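Local coordinates for chemosensory protein (PDB 1N8V) that binds long-chain hydrophobic ligands such as bromo-dodecanol inside an all-helical fold and probably serves insect chemoreception as a carrier, at residues 44-54 with 87-95. Residues are numbered along the deposited sequence; the frame is centred on the assembly and turned at random.
Sequences KEHLQDAIENG and KYDPTGNWR. With BDD (bromo-dodecanol), chain E; BDD (bromo-dodecanol), chain D.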
loop_
_atom_site.group_PDB
_atom_site.type_symbol
_atom_site.label_atom_id
_atom_site.label_comp_id
_atom_site.label_asym_id
_atom_site.label_seq_id
_atom_site.Cartn_x
_atom_site.Cartn_y
_atom_site.Cartn_z
ATOM N N LYS A 44 7.943 -1.048 2.144
ATOM C CA LYS A 44 8.322 0.241 2.704
ATOM C C LYS A 44 9.437 0.921 1.901
ATOM O O LYS A 44 9.393 2.147 1.659
ATOM C CB LYS A 44 8.762 0.054 4.168
ATOM C CG LYS A 44 9.207 1.304 4.858
ATOM C CD LYS A 44 9.775 1.039 6.235
ATOM C CE LYS A 44 10.984 0.118 6.207
ATOM N NZ LYS A 44 11.510 -0.254 7.561
ATOM N N GLU A 45 10.393 0.119 1.449
ATOM C CA GLU A 45 11.557 0.608 0.726
ATOM C C GLU A 45 11.302 1.013 -0.718
ATOM O O GLU A 45 12.157 1.648 -1.343
ATOM C CB GLU A 45 12.677 -0.419 0.796
ATOM C CG GLU A 45 13.200 -0.577 2.216
ATOM C CD GLU A 45 14.180 -1.707 2.425
ATOM O OE1 GLU A 45 14.295 -2.597 1.555
ATOM O OE2 GLU A 45 14.804 -1.713 3.506
ATOM N N HIS A 46 10.147 0.661 -1.258
ATOM C CA HIS A 46 9.804 1.021 -2.636
ATOM C C HIS A 46 8.583 1.896 -2.771
ATOM O O HIS A 46 8.308 2.395 -3.871
ATOM C CB HIS A 46 9.693 -0.259 -3.494
ATOM C CG HIS A 46 10.990 -0.979 -3.586
ATOM N ND1 HIS A 46 11.423 -1.846 -2.608
ATOM C CD2 HIS A 46 12.017 -0.852 -4.453
ATOM C CE1 HIS A 46 12.642 -2.264 -2.900
ATOM N NE2 HIS A 46 13.024 -1.685 -4.022
ATOM N N LEU A 47 7.835 2.138 -1.701
ATOM C CA LEU A 47 6.596 2.894 -1.803
ATOM C C LEU A 47 6.786 4.345 -2.252
ATOM O O LEU A 47 6.058 4.839 -3.137
ATOM C CB LEU A 47 5.827 2.850 -0.456
ATOM C CG LEU A 47 4.471 3.557 -0.398
ATOM C CD1 LEU A 47 3.554 3.122 -1.528
ATOM C CD2 LEU A 47 3.811 3.311 0.933
ATOM N N GLN A 48 7.763 5.042 -1.682
ATOM C CA GLN A 48 7.985 6.435 -2.073
ATOM C C GLN A 48 8.295 6.535 -3.572
ATOM O O GLN A 48 7.734 7.398 -4.296
ATOM C CB GLN A 48 9.119 7.074 -1.284
ATOM C CG GLN A 48 9.151 8.575 -1.400
ATOM C CD GLN A 48 7.899 9.193 -0.854
ATOM O OE1 GLN A 48 7.635 9.090 0.349
ATOM N NE2 GLN A 48 7.118 9.821 -1.713
ATOM N N ASP A 49 9.193 5.675 -4.042
ATOM C CA ASP A 49 9.573 5.649 -5.450
ATOM C C ASP A 49 8.339 5.429 -6.321
ATOM O O ASP A 49 8.153 6.088 -7.354
ATOM C CB ASP A 49 10.616 4.554 -5.720
ATOM C CG ASP A 49 11.054 4.505 -7.161
ATOM O OD1 ASP A 49 11.831 5.375 -7.606
ATOM O OD2 ASP A 49 10.642 3.604 -7.912
ATOM N N ALA A 50 7.477 4.494 -5.951
ATOM C CA ALA A 50 6.303 4.181 -6.758
ATOM C C ALA A 50 5.354 5.372 -6.832
ATOM O O ALA A 50 4.682 5.579 -7.852
ATOM C CB ALA A 50 5.603 2.974 -6.213
ATOM N N ILE A 51 5.285 6.153 -5.766
ATOM C CA ILE A 51 4.462 7.374 -5.748
ATOM C C ILE A 51 5.028 8.422 -6.688
ATOM O O ILE A 51 4.275 9.142 -7.392
ATOM C CB ILE A 51 4.398 7.943 -4.301
ATOM C CG1 ILE A 51 3.607 6.995 -3.422
ATOM C CG2 ILE A 51 3.791 9.372 -4.261
ATOM C CD1 ILE A 51 2.257 6.807 -3.839
ATOM N N GLU A 52 6.335 8.536 -6.714
ATOM C CA GLU A 52 6.980 9.550 -7.545
ATOM C C GLU A 52 6.901 9.250 -9.041
ATOM O O GLU A 52 7.003 10.194 -9.845
ATOM C CB GLU A 52 8.428 9.764 -7.157
ATOM C CG GLU A 52 8.618 10.163 -5.696
ATOM C CD GLU A 52 7.902 11.436 -5.294
ATOM O OE1 GLU A 52 7.871 12.392 -6.095
ATOM O OE2 GLU A 52 7.371 11.496 -4.167
ATOM N N ASN A 53 6.708 7.987 -9.447
ATOM C CA ASN A 53 6.660 7.613 -10.874
ATOM C C ASN A 53 5.433 6.828 -11.326
ATOM O O ASN A 53 5.413 6.239 -12.410
ATOM C CB ASN A 53 7.924 6.914 -11.318
ATOM C CG ASN A 53 8.162 5.642 -10.577
ATOM O OD1 ASN A 53 7.239 4.931 -10.227
ATOM N ND2 ASN A 53 9.431 5.349 -10.347
ATOM N N GLY A 54 4.377 6.853 -10.535
ATOM C CA GLY A 54 3.137 6.192 -10.892
ATOM C C GLY A 54 3.225 4.713 -11.190
ATOM O O GLY A 54 2.605 4.189 -12.121
ATOM N N LYS A 87 1.645 10.731 4.723
ATOM C CA LYS A 87 3.069 10.505 4.898
ATOM C C LYS A 87 3.796 10.333 3.565
ATOM O O LYS A 87 4.845 10.943 3.323
ATOM C CB LYS A 87 3.314 9.276 5.795
ATOM C CG LYS A 87 4.802 8.881 5.904
ATOM C CD LYS A 87 5.012 7.785 6.937
ATOM C CE LYS A 87 6.419 7.198 6.862
ATOM N NZ LYS A 87 7.449 8.151 7.338
ATOM N N TYR A 88 3.263 9.461 2.711
ATOM C CA TYR A 88 3.941 9.114 1.451
ATOM C C TYR A 88 3.579 9.987 0.244
ATOM O O TYR A 88 4.313 10.012 -0.736
ATOM C CB TYR A 88 3.687 7.629 1.132
ATOM C CG TYR A 88 4.540 6.709 1.997
ATOM C CD1 TYR A 88 5.826 6.384 1.621
ATOM C CD2 TYR A 88 4.058 6.182 3.186
ATOM C CE1 TYR A 88 6.617 5.565 2.404
ATOM C CE2 TYR A 88 4.831 5.372 3.978
ATOM C CZ TYR A 88 6.113 5.051 3.575
ATOM O OH TYR A 88 6.925 4.221 4.343
ATOM N N ASP A 89 2.453 10.686 0.299
ATOM C CA ASP A 89 2.024 11.544 -0.819
ATOM C C ASP A 89 1.583 12.901 -0.269
ATOM O O ASP A 89 0.449 13.304 -0.473
ATOM C CB ASP A 89 0.893 10.834 -1.566
ATOM C CG ASP A 89 0.549 11.448 -2.905
ATOM O OD1 ASP A 89 1.277 12.350 -3.419
ATOM O OD2 ASP A 89 -0.491 11.060 -3.506
ATOM N N PRO A 90 2.488 13.617 0.405
ATOM C CA PRO A 90 2.125 14.869 1.084
ATOM C C PRO A 90 1.635 15.963 0.152
ATOM O O PRO A 90 0.910 16.843 0.633
ATOM C CB PRO A 90 3.443 15.278 1.780
ATOM C CG PRO A 90 4.475 14.645 0.979
ATOM C CD PRO A 90 3.905 13.284 0.638
ATOM N N THR A 91 1.994 15.944 -1.124
ATOM C CA THR A 91 1.474 16.972 -2.030
ATOM C C THR A 91 0.197 16.496 -2.725
ATOM O O THR A 91 -0.353 17.213 -3.586
ATOM C CB THR A 91 2.512 17.405 -3.092
ATOM O OG1 THR A 91 2.784 16.329 -3.983
ATOM C CG2 THR A 91 3.845 17.796 -2.447
ATOM N N GLY A 92 -0.258 15.281 -2.419
ATOM C CA GLY A 92 -1.490 14.767 -2.982
ATOM C C GLY A 92 -1.552 14.487 -4.468
ATOM O O GLY A 92 -2.576 14.745 -5.096
ATOM N N ASN A 93 -0.498 13.902 -5.023
ATOM C CA ASN A 93 -0.478 13.555 -6.440
ATOM C C ASN A 93 -1.641 12.620 -6.779
ATOM O O ASN A 93 -2.262 12.741 -7.844
ATOM C CB ASN A 93 0.844 12.845 -6.831
ATOM C CG ASN A 93 2.075 13.758 -6.733
ATOM O OD1 ASN A 93 2.116 14.797 -7.339
ATOM N ND2 ASN A 93 3.070 13.352 -5.949
ATOM N N TRP A 94 -1.894 11.636 -5.916
ATOM C CA TRP A 94 -2.811 10.556 -6.237
ATOM C C TRP A 94 -4.056 10.438 -5.366
ATOM O O TRP A 94 -4.909 9.597 -5.625
ATOM C CB TRP A 94 -2.054 9.215 -6.158
ATOM C CG TRP A 94 -0.763 9.185 -6.952
ATOM C CD1 TRP A 94 0.516 9.258 -6.451
ATOM C CD2 TRP A 94 -0.630 9.089 -8.371
ATOM N NE1 TRP A 94 1.428 9.235 -7.476
ATOM C CE2 TRP A 94 0.748 9.140 -8.666
ATOM C CE3 TRP A 94 -1.536 8.980 -9.429
ATOM C CZ2 TRP A 94 1.235 9.040 -9.973
ATOM C CZ3 TRP A 94 -1.044 8.910 -10.726
ATOM C CH2 TRP A 94 0.321 8.943 -10.971
ATOM N N ARG A 95 -4.139 11.224 -4.301
ATOM C CA ARG A 95 -5.228 11.040 -3.334
ATOM C C ARG A 95 -6.613 11.139 -3.944
ATOM O O ARG A 95 -7.431 10.211 -3.801
ATOM C CB ARG A 95 -5.071 12.005 -2.168
ATOM C CG ARG A 95 -6.109 11.797 -1.091
ATOM C CD ARG A 95 -5.944 12.647 0.147
ATOM N NE ARG A 95 -7.116 12.551 1.020
ATOM C CZ ARG A 95 -7.249 13.242 2.140
ATOM N NH1 ARG A 95 -6.265 14.013 2.558
ATOM N NH2 ARG A 95 -8.364 13.148 2.842
HETATM O O1 BDD E . -1.931 9.006 -2.336
HETATM C C1 BDD E . -1.383 7.715 -2.609
HETATM C C2 BDD E . -1.058 6.980 -1.302
HETATM C C3 BDD E . -0.711 5.522 -1.598
HETATM C C4 BDD E . -0.477 4.680 -0.341
HETATM C C5 BDD E . -1.002 3.254 -0.546
HETATM C C6 BDD E . 0.023 2.178 -0.232
HETATM C C7 BDD E . -0.536 0.768 -0.446
HETATM C C8 BDD E . 0.368 -0.078 -1.316
HETATM C C9 BDD E . -0.000 -1.554 -1.265
HETATM C C10 BDD E . 0.919 -2.397 -2.153
HETATM C C11 BDD E . 0.303 -3.692 -2.690
HETATM C C12 BDD E . 0.955 -4.231 -4.004
HETATM BR BR BDD E . 0.937 -5.843 -3.909
HETATM O O1 BDD D . 0.100 5.351 -8.549
HETATM C C1 BDD D . 0.791 5.341 -7.305
HETATM C C2 BDD D . 0.927 3.891 -6.846
HETATM C C3 BDD D . 0.675 3.744 -5.345
HETATM C C4 BDD D . 0.917 2.320 -4.856
HETATM C C5 BDD D . 2.320 1.813 -5.158
HETATM C C6 BDD D . 2.562 0.379 -4.703
HETATM C C7 BDD D . 4.048 0.017 -4.775
HETATM C C8 BDD D . 4.306 -1.478 -4.631
HETATM C C9 BDD D . 5.776 -1.798 -4.372
HETATM C C10 BDD D . 6.041 -3.310 -4.395
HETATM C C11 BDD D . 7.419 -3.730 -3.881
HETATM C C12 BDD D . 7.512 -5.241 -3.518
HETATM BR BR BDD D . 7.081 -5.687 -1.993
HETATM O O HOH W 1 7.041 11.371 1.605
HETATM O O HOH W 2 5.867 14.135 -6.267
#
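W94 donates its indole NE1 to the backbone O of I51 (2.8 Å), a nearly straight bond (171°) that runs in the ring plane and lands on a carbonyl lone pair. It ties the last turn of helix 38-53 to the loop after helix 78-88 in the all-helical chemosensory-protein (OS-D) fold, in the wall facing two of the bound bromo-dodecanols. About one turn earlier in helix 38-53, the Q48 side chain bends at chi2, bringing NE2 to the carbonyl O of Y88 at 3.0 Å; the same NE2 also donates to E52 OE2, while one water links Q48 OE1 with the O of K87. A second water joins E52 OE1 to N93 ND2.

Within the loop, D89 closes a type I turn to G92. Its carboxylate takes the backbone N-H of N93 on OD1 and that of W94 on OD2, which also accepts the hydroxyl O1 of the chain E ligand (2.8 Å). These bonds set the backbone from which the indole reaches the helix. The indole lies between N93 CB on one face and, on the other, O1 of the chain D ligand, 3.7 Å above the plane. Replacing W94 with an alanine would probably leave the I51 carbonyl without its indole donor and strip one wall from the alcohol end of the chain D ligand.

I51 packs CG2 against W94 CD1, while CD1 of I51 reaches C3 of the chain D and chain E ligands. Toward the N-terminal end of segment 44-54, CG of K44 touches the Y88 hydroxyl, which is hydrogen-bonded to the V30 carbonyl. With CG of L47 anti to the backbone N (chi1 -178°), methyl CD2 sits over the Y88 ring centre at 3.5 Å, a CH-pi contact only 7° off the normal.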